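Local coordinates for protein major allergen Alt a 1 (Alternaria alternata, PDB 3V0R) that may bind host plant thaumatin-like proteins and inhibit their beta-glucanase activity, and forms a secreted, disulfide-linked homodimer, at residues L82-K87 with A122-V127. Sequence-based numbering, arbitrary orientation.
With 8AC (8-aminooctanoic acid), chain L.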
# COMPACT_ATOMS: atom_id res chain seq x y z
N LEU A 82 -4.03 -19.42 14.18
CA LEU A 82 -3.38 -18.96 12.98
C LEU A 82 -2.65 -20.09 12.26
O LEU A 82 -1.98 -20.88 12.91
CB LEU A 82 -2.31 -17.92 13.36
CG LEU A 82 -1.40 -17.41 12.25
CD1 LEU A 82 -2.13 -16.54 11.25
CD2 LEU A 82 -0.22 -16.60 12.78
N LEU A 83 -2.72 -20.09 10.94
CA LEU A 83 -1.94 -20.98 10.09
C LEU A 83 -1.25 -20.12 9.03
O LEU A 83 -1.84 -19.26 8.43
CB LEU A 83 -2.90 -21.94 9.40
CG LEU A 83 -2.37 -22.83 8.30
CD1 LEU A 83 -1.30 -23.75 8.81
CD2 LEU A 83 -3.48 -23.69 7.62
N LEU A 84 0.06 -20.31 8.89
CA LEU A 84 0.87 -19.65 7.85
C LEU A 84 1.36 -20.67 6.86
O LEU A 84 1.61 -21.80 7.23
CB LEU A 84 2.07 -18.97 8.49
CG LEU A 84 1.83 -17.86 9.51
CD1 LEU A 84 3.14 -17.45 10.22
CD2 LEU A 84 1.24 -16.64 8.75
N LYS A 85 1.56 -20.26 5.61
CA LYS A 85 2.12 -21.09 4.61
C LYS A 85 3.10 -20.32 3.76
O LYS A 85 2.82 -19.20 3.35
CB LYS A 85 1.01 -21.61 3.74
CG LYS A 85 1.48 -22.43 2.58
CD LYS A 85 0.35 -22.97 1.72
CE LYS A 85 -0.33 -21.87 0.93
NZ LYS A 85 -1.34 -22.43 -0.05
N GLN A 86 4.24 -20.93 3.49
CA GLN A 86 5.30 -20.34 2.67
C GLN A 86 5.74 -21.42 1.63
O GLN A 86 6.33 -22.45 2.00
CB GLN A 86 6.51 -20.01 3.59
CG GLN A 86 7.63 -19.19 2.90
CD GLN A 86 8.91 -19.08 3.68
OE1 GLN A 86 9.08 -19.64 4.77
NE2 GLN A 86 9.88 -18.38 3.09
N LYS A 87 5.48 -21.17 0.37
CA LYS A 87 5.95 -22.07 -0.65
C LYS A 87 7.32 -21.62 -1.19
O LYS A 87 7.40 -20.68 -2.03
CB LYS A 87 4.93 -22.12 -1.78
CG LYS A 87 5.31 -23.10 -2.87
CD LYS A 87 4.19 -23.33 -3.87
CE LYS A 87 4.57 -24.41 -4.87
NZ LYS A 87 3.41 -24.72 -5.77
N ALA A 122 3.21 -14.68 20.40
CA ALA A 122 3.22 -16.11 20.13
C ALA A 122 4.42 -16.38 19.23
O ALA A 122 4.85 -15.51 18.51
CB ALA A 122 1.93 -16.57 19.41
N TYR A 123 4.94 -17.60 19.27
CA TYR A 123 6.06 -18.00 18.46
C TYR A 123 5.65 -19.13 17.56
O TYR A 123 4.96 -20.08 18.01
CB TYR A 123 7.19 -18.36 19.37
CG TYR A 123 7.78 -17.16 20.02
CD1 TYR A 123 7.24 -16.63 21.19
CD2 TYR A 123 8.86 -16.49 19.43
CE1 TYR A 123 7.76 -15.43 21.73
CE2 TYR A 123 9.41 -15.36 20.00
CZ TYR A 123 8.87 -14.84 21.13
OH TYR A 123 9.42 -13.72 21.63
N ILE A 124 5.98 -19.07 16.29
CA ILE A 124 5.56 -20.13 15.38
C ILE A 124 6.85 -20.84 14.90
O ILE A 124 7.91 -20.19 14.74
CB ILE A 124 4.76 -19.58 14.14
CG1 ILE A 124 5.45 -18.49 13.33
CG2 ILE A 124 3.37 -19.10 14.53
CD1 ILE A 124 6.30 -18.99 12.13
N THR A 125 6.73 -22.12 14.59
CA THR A 125 7.82 -22.90 13.97
C THR A 125 7.38 -23.35 12.58
O THR A 125 6.34 -24.02 12.37
CB THR A 125 8.27 -24.12 14.86
OG1 THR A 125 8.69 -23.68 16.14
CG2 THR A 125 9.47 -24.94 14.17
N LEU A 126 8.16 -22.98 11.57
CA LEU A 126 7.91 -23.40 10.21
C LEU A 126 8.47 -24.80 9.96
O LEU A 126 9.65 -25.05 10.14
CB LEU A 126 8.49 -22.37 9.23
CG LEU A 126 7.89 -20.98 9.25
CD1 LEU A 126 8.92 -20.00 8.72
CD2 LEU A 126 6.64 -20.98 8.36
N VAL A 127 7.62 -25.71 9.46
CA VAL A 127 7.96 -27.11 9.25
C VAL A 127 7.47 -27.56 7.86
O VAL A 127 6.41 -27.13 7.38
CB VAL A 127 7.36 -28.01 10.35
CG1 VAL A 127 7.81 -29.46 10.18
CG2 VAL A 127 7.73 -27.49 11.77
NAA 8AC L . 21.34 -21.75 6.73
OAB 8AC L . 11.34 -19.81 6.15
OAC 8AC L . 11.95 -17.97 5.24
CAD 8AC L . 20.23 -20.88 6.31
CAE 8AC L . 19.14 -20.95 7.36
CAF 8AC L . 18.27 -19.71 7.37
CAG 8AC L . 16.96 -20.06 6.66
CAH 8AC L . 15.81 -19.31 7.23
CAI 8AC L . 14.59 -19.44 6.27
CAJ 8AC L . 13.33 -18.99 6.98
CAK 8AC L . 12.13 -18.91 6.02
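Leu84 and Ile124 meet methyl to methyl across the inner face of the Alt a 1 beta-barrel, illustrating how next-but-one strands can be joined through side chains rather than backbones. Their side chains cross at about a right angle, and CD1 of Leu84 lies 4.0 Å from CD1 of Ile124 and equally near its CG1. Ile124 gets there with CG1 set between its own backbone N and carbonyl carbon (chi1 54°), which leaves CG2 beside the N. Two residues further on, Leu126 offers a single branch: its CD1 stands 4.0 Å from OE1 of Gln86. That amide, carried on an extended chain, meets the carboxyl end of 8-aminooctanoic acid with both polar atoms. NE2 of Gln86 donates to OAC of 8-aminooctanoic acid at 3.0 Å in a moderately bent bond (150°). OE1 of Gln86 lies 2.7 Å from the ligand's OAB, a separation suggesting that the acid is protonated. CD1 of Leu126 lies 3.5 Å from the ligand's OAB, so one methyl borders the acid group. Strand 93-106 runs between the two segments and pairs with 82-87 through Leu82, Leu84 and Gln86; Phe73 of strand 72-76 packs on Leu84, and Ile124 and Leu126 also touch Trp16 of strand 15-25.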